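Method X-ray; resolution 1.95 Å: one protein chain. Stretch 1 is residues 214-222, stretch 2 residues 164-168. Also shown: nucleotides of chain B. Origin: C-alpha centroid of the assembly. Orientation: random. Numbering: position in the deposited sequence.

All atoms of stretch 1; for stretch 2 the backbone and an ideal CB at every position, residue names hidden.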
ATOM      1  N   ARG A 214      -1.449 -13.075  10.416  1.00 57.93           N
ATOM      2  CA  ARG A 214      -2.708 -13.808  10.363  1.00 63.03           C
ATOM      3  C   ARG A 214      -2.519 -15.273  10.743  1.00 58.12           C
ATOM      4  O   ARG A 214      -3.384 -15.860  11.403  1.00 58.08           O
ATOM      5  CB  ARG A 214      -3.325 -13.681   8.970  1.00 69.41           C
ATOM      6  CG  ARG A 214      -4.845 -13.766   8.945  1.00 63.02           C
ATOM      7  CD  ARG A 214      -5.389 -13.519   7.544  1.00 62.52           C
ATOM      8  NE  ARG A 214      -6.117 -12.255   7.444  1.00 64.47           N
ATOM      9  CZ  ARG A 214      -6.724 -11.828   6.340  1.00 67.44           C
ATOM     10  NH1 ARG A 214      -7.364 -10.666   6.340  1.00 63.76           N
ATOM     11  NH2 ARG A 214      -6.693 -12.561   5.235  1.00 73.96           N
ATOM     12  N   ASP A 215      -1.398 -15.876  10.338  1.00 57.96           N
ATOM     13  CA  ASP A 215      -1.117 -17.258  10.719  1.00 57.90           C
ATOM     14  C   ASP A 215      -0.980 -17.386  12.231  1.00 57.45           C
ATOM     15  O   ASP A 215      -1.520 -18.317  12.839  1.00 57.47           O
ATOM     16  CB  ASP A 215       0.152 -17.748  10.021  1.00 57.87           C
ATOM     17  CG  ASP A 215       0.110 -17.536   8.519  1.00 67.65           C
ATOM     18  OD1 ASP A 215      -0.968 -17.720   7.919  1.00 67.34           O
ATOM     19  OD2 ASP A 215       1.160 -17.180   7.942  1.00 71.02           O
ATOM     20  N   ALA A 216      -0.256 -16.452  12.854  1.00 60.02           N
ATOM     21  CA  ALA A 216      -0.126 -16.450  14.308  1.00 62.72           C
ATOM     22  C   ALA A 216      -1.490 -16.422  14.984  1.00 60.54           C
ATOM     23  O   ALA A 216      -1.720 -17.131  15.971  1.00 56.53           O
ATOM     24  CB  ALA A 216       0.723 -15.260  14.752  1.00 65.54           C
ATOM     25  N   GLU A 217      -2.413 -15.608  14.462  1.00 56.98           N
ATOM     26  CA  GLU A 217      -3.798 -15.681  14.918  1.00 58.25           C
ATOM     27  C   GLU A 217      -4.401 -17.041  14.602  1.00 57.62           C
ATOM     28  O   GLU A 217      -5.101 -17.630  15.434  1.00 57.48           O
ATOM     29  CB  GLU A 217      -4.634 -14.579  14.269  1.00 63.06           C
ATOM     30  CG  GLU A 217      -4.282 -13.164  14.689  1.00 62.52           C
ATOM     31  CD  GLU A 217      -5.136 -12.130  13.980  1.00 59.00           C
ATOM     32  OE1 GLU A 217      -5.103 -10.947  14.379  1.00 59.40           O
ATOM     33  OE2 GLU A 217      -5.844 -12.505  13.021  1.00 57.90           O
ATOM     34  N   LYS A 218      -4.136 -17.556  13.401  1.00 57.82           N
ATOM     35  CA  LYS A 218      -4.753 -18.804  12.969  1.00 58.18           C
ATOM     36  C   LYS A 218      -4.256 -19.983  13.797  1.00 57.93           C
ATOM     37  O   LYS A 218      -5.049 -20.821  14.240  1.00 58.05           O
ATOM     38  CB  LYS A 218      -4.476 -19.027  11.482  1.00 58.56           C
ATOM     39  CG  LYS A 218      -5.192 -20.217  10.883  1.00 58.98           C
ATOM     40  CD  LYS A 218      -4.849 -20.372   9.413  1.00 59.34           C
ATOM     41  CE  LYS A 218      -5.475 -21.630   8.852  1.00 59.75           C
ATOM     42  NZ  LYS A 218      -5.218 -22.788   9.752  1.00 60.79           N
ATOM     43  N   TYR A 219      -2.947 -20.063  14.020  1.00 57.59           N
ATOM     44  CA  TYR A 219      -2.353 -21.171  14.756  1.00 57.98           C
ATOM     45  C   TYR A 219      -2.174 -20.871  16.239  1.00 56.86           C
ATOM     46  O   TYR A 219      -1.509 -21.640  16.939  1.00 56.59           O
ATOM     47  CB  TYR A 219      -1.015 -21.560  14.120  1.00 61.00           C
ATOM     48  CG  TYR A 219      -1.146 -21.834  12.640  1.00 63.31           C
ATOM     49  CD1 TYR A 219      -1.791 -22.974  12.180  1.00 59.13           C
ATOM     50  CD2 TYR A 219      -0.641 -20.945  11.702  1.00 65.03           C
ATOM     51  CE1 TYR A 219      -1.922 -23.223  10.826  1.00 61.53           C
ATOM     52  CE2 TYR A 219      -0.768 -21.184  10.348  1.00 63.11           C
ATOM     53  CZ  TYR A 219      -1.408 -22.325   9.916  1.00 64.50           C
ATOM     54  OH  TYR A 219      -1.532 -22.564   8.567  1.00 66.06           O
ATOM     55  N   GLY A 220      -2.742 -19.771  16.728  1.00 56.76           N
ATOM     56  CA  GLY A 220      -2.889 -19.578  18.157  1.00 57.85           C
ATOM     57  C   GLY A 220      -1.662 -19.118  18.909  1.00 59.99           C
ATOM     58  O   GLY A 220      -1.524 -19.433  20.096  1.00 66.24           O
ATOM     59  N   PHE A 221      -0.763 -18.372  18.264  1.00 58.84           N
ATOM     60  CA  PHE A 221       0.365 -17.784  18.978  1.00 55.29           C
ATOM     61  C   PHE A 221       0.511 -16.292  18.692  1.00 55.22           C
ATOM     62  O   PHE A 221       1.593 -15.731  18.891  1.00 54.89           O
ATOM     63  CB  PHE A 221       1.669 -18.530  18.665  1.00 55.16           C
ATOM     64  CG  PHE A 221       2.058 -18.522  17.211  1.00 55.48           C
ATOM     65  CD1 PHE A 221       1.598 -19.503  16.350  1.00 55.90           C
ATOM     66  CD2 PHE A 221       2.918 -17.555  16.717  1.00 56.83           C
ATOM     67  CE1 PHE A 221       1.971 -19.506  15.017  1.00 56.20           C
ATOM     68  CE2 PHE A 221       3.298 -17.553  15.387  1.00 55.65           C
ATOM     69  CZ  PHE A 221       2.822 -18.529  14.535  1.00 56.08           C
ATOM     70  N   SER A 222      -0.565 -15.631  18.258  1.00 60.28           N
ATOM     71  CA  SER A 222      -0.517 -14.198  17.987  1.00 60.31           C
ATOM     72  C   SER A 222      -0.309 -13.362  19.244  1.00 60.38           C
ATOM     73  O   SER A 222       0.168 -12.226  19.141  1.00 61.56           O
ATOM     74  CB  SER A 222      -1.798 -13.754  17.280  1.00 60.28           C
ATOM     75  OG  SER A 222      -2.947 -14.184  17.992  1.00 60.27           O
ATOM     76  N   UNK A 164       6.633 -29.884  12.151  1.00 68.20           N
ATOM     77  CA  UNK A 164       5.329 -30.324  12.635  1.00 66.91           C
ATOM     78  C   UNK A 164       4.236 -29.333  12.254  1.00 68.41           C
ATOM     79  O   UNK A 164       3.151 -29.732  11.813  1.00 73.90           O
ATOM     80  CB  UNK A 164       5.361 -30.512  14.153  1.00 66.91           C
ATOM     81  N   UNK A 165       4.502 -28.043  12.416  1.00 62.36           N
ATOM     82  CA  UNK A 165       3.555 -26.993  12.061  1.00 60.74           C
ATOM     83  C   UNK A 165       3.799 -26.587  10.614  1.00 64.34           C
ATOM     84  O   UNK A 165       4.907 -26.723  10.083  1.00 68.90           O
ATOM     85  CB  UNK A 165       3.684 -25.790  12.997  1.00 60.74           C
ATOM     86  N   UNK A 166       2.751 -26.093   9.961  1.00 58.16           N
ATOM     87  CA  UNK A 166       2.813 -25.684   8.569  1.00 62.80           C
ATOM     88  C   UNK A 166       2.099 -24.351   8.389  1.00 75.07           C
ATOM     89  O   UNK A 166       1.374 -23.879   9.271  1.00 76.25           O
ATOM     90  CB  UNK A 166       2.199 -26.752   7.662  1.00 62.80           C
ATOM     91  N   UNK A 167       2.323 -23.741   7.229  1.00 75.34           N
ATOM     92  CA  UNK A 167       1.709 -22.467   6.876  1.00 64.69           C
ATOM     93  C   UNK A 167       1.448 -22.470   5.373  1.00 55.47           C
ATOM     94  O   UNK A 167       1.652 -23.480   4.693  1.00 51.80           O
ATOM     95  CB  UNK A 167       2.595 -21.288   7.283  1.00 64.69           C
ATOM     96  N   UNK A 168       1.002 -21.332   4.854  1.00 51.54           N
ATOM     97  CA  UNK A 168       0.694 -21.200   3.448  1.00 51.54           C
ATOM     98  C   UNK A 168       1.799 -20.652   2.576  1.00 54.84           C
ATOM     99  O   UNK A 168       1.621 -20.564   1.357  1.00 55.92           O
ATOM    100  CB  UNK A 168      -0.537 -20.304   3.295  1.00 51.54           C
TER
ATOM    101  P     C B   5      -6.252  -1.582   6.110  1.00 40.13           P
ATOM    102  OP1   C B   5      -5.005  -0.782   6.017  1.00 51.84           O
ATOM    103  OP2   C B   5      -7.088  -1.766   4.897  1.00 38.01           O
ATOM    104  O5'   C B   5      -5.873  -3.028   6.669  1.00 53.48           O
ATOM    105  C5'   C B   5      -5.201  -3.185   7.913  1.00 57.86           C
ATOM    106  C4'   C B   5      -5.342  -4.593   8.440  1.00 54.30           C
ATOM    107  O4'   C B   5      -6.741  -4.953   8.493  1.00 51.71           O
ATOM    108  C3'   C B   5      -4.693  -5.677   7.594  1.00 55.59           C
ATOM    109  O3'   C B   5      -3.331  -5.848   7.941  1.00 59.91           O
ATOM    110  C2'   C B   5      -5.536  -6.921   7.885  1.00 56.34           C
ATOM    111  O2'   C B   5      -5.044  -7.609   9.026  1.00 53.46           O
ATOM    112  C1'   C B   5      -6.907  -6.325   8.223  1.00 52.68           C
ATOM    113  N1    C B   5      -7.921  -6.483   7.153  1.00 43.99           N
ATOM    114  C2    C B   5      -8.574  -7.711   7.002  1.00 41.61           C
ATOM    115  O2    C B   5      -8.266  -8.654   7.747  1.00 44.95           O
ATOM    116  N3    C B   5      -9.518  -7.849   6.040  1.00 43.08           N
ATOM    117  C4    C B   5      -9.828  -6.816   5.254  1.00 40.74           C
ATOM    118  N4    C B   5     -10.766  -7.002   4.320  1.00 39.30           N
ATOM    119  C5    C B   5      -9.190  -5.551   5.393  1.00 35.11           C
ATOM    120  C6    C B   5      -8.259  -5.429   6.348  1.00 41.31           C

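Position 164 lies beyond the reach of stretch 1: its ideal CB has nothing of that stretch within 5.5 Å. With phi/psi of -61/-44, which most residues tolerate, the geometry sets no preference, and small or polar side chains would serve as well as large ones. The deposited residue is A164, which makes no contact here.

Position 165 is more informative. Its CA-to-CB bond points toward stretch 1, yet the ideal CB again finds no atom of that stretch within 5.5 Å, so a side chain must extend to make contact. Ahead of it lie the CB of Y219 and the ring of F221, an apolar setting with no charge to answer. The phi/psi of -90/153 is extended and suits beta-branched residues; isoleucine, leucine or methionine could reach, whereas a side chain ending at the gamma carbon would probably fall short. The deposited residue is I165. With chi1 and chi2 both t, its chain is stretched out, and CD1 bridges the gap, 4.2 Å from Y219 CB and 4.3 Å from F221 CE1. One terminal methyl thus touches two aromatic residues, approaching both rings obliquely.

At position 166 the CA-to-CB bond points away from stretch 1, and phi/psi is extended at -136/167. The backbone, by contrast, comes close: the carbonyl O lies 3.3 Å from Y219 CZ and also 3.3 Å from Y219 OH, a polar approach whose geometry leaves hydrogen bonding open. Since the contact is made by the main chain, many side chains would suit, long polar ones included. The deposited residue is K166; its side chain comes no nearer to stretch 1 than 5.7 Å, and its NZ is hydrogen-bonded elsewhere in the structure.

Position 167 has the tightest surroundings for a CB. The bond points sideways, and the ideal CB sits 4.4 Å from D215 OD2 and 4.5 Å from Y219 OH, while the CA is 3.7 Å from Y219 OH. Two oxygens so near make a small or polar side chain plausible: alanine, serine, threonine or asparagine. The deposited residue is S167, with chi1 at 89°. Its CB is 4.4 Å from D215 OD2, but no hydrogen bond links the pair; S167 OG is instead bonded to a residue just outside the stretches.

Position 168 has phi/psi of -94/-3, which does not require glycine. An ideal CB would lie 5.3 Å from D215 OD1, with room for it, so alanine or a small polar residue would be equally compatible. The deposited residue is G168, which leaves that space unfilled.

Stretch 2 164-168: AIKSG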
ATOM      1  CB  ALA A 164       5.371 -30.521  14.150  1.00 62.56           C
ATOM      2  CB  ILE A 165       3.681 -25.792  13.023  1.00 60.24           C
ATOM      3  CG1 ILE A 165       2.550 -24.784  12.795  1.00 57.08           C
ATOM      4  CG2 ILE A 165       5.045 -25.128  12.880  1.00 58.88           C
ATOM      5  CD1 ILE A 165       2.690 -23.507  13.599  1.00 52.39           C
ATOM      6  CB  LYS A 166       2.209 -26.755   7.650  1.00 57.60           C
ATOM      7  CG  LYS A 166       3.132 -27.941   7.438  1.00 59.66           C
ATOM      8  CD  LYS A 166       2.387 -29.252   7.298  1.00 52.60           C
ATOM      9  CE  LYS A 166       3.372 -30.378   7.034  1.00 55.88           C
ATOM     10  NZ  LYS A 166       4.603 -30.221   7.860  1.00 52.61           N
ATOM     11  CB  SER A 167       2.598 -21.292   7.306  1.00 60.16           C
ATOM     12  OG  SER A 167       3.525 -20.950   6.290  1.00 57.09           O
TER
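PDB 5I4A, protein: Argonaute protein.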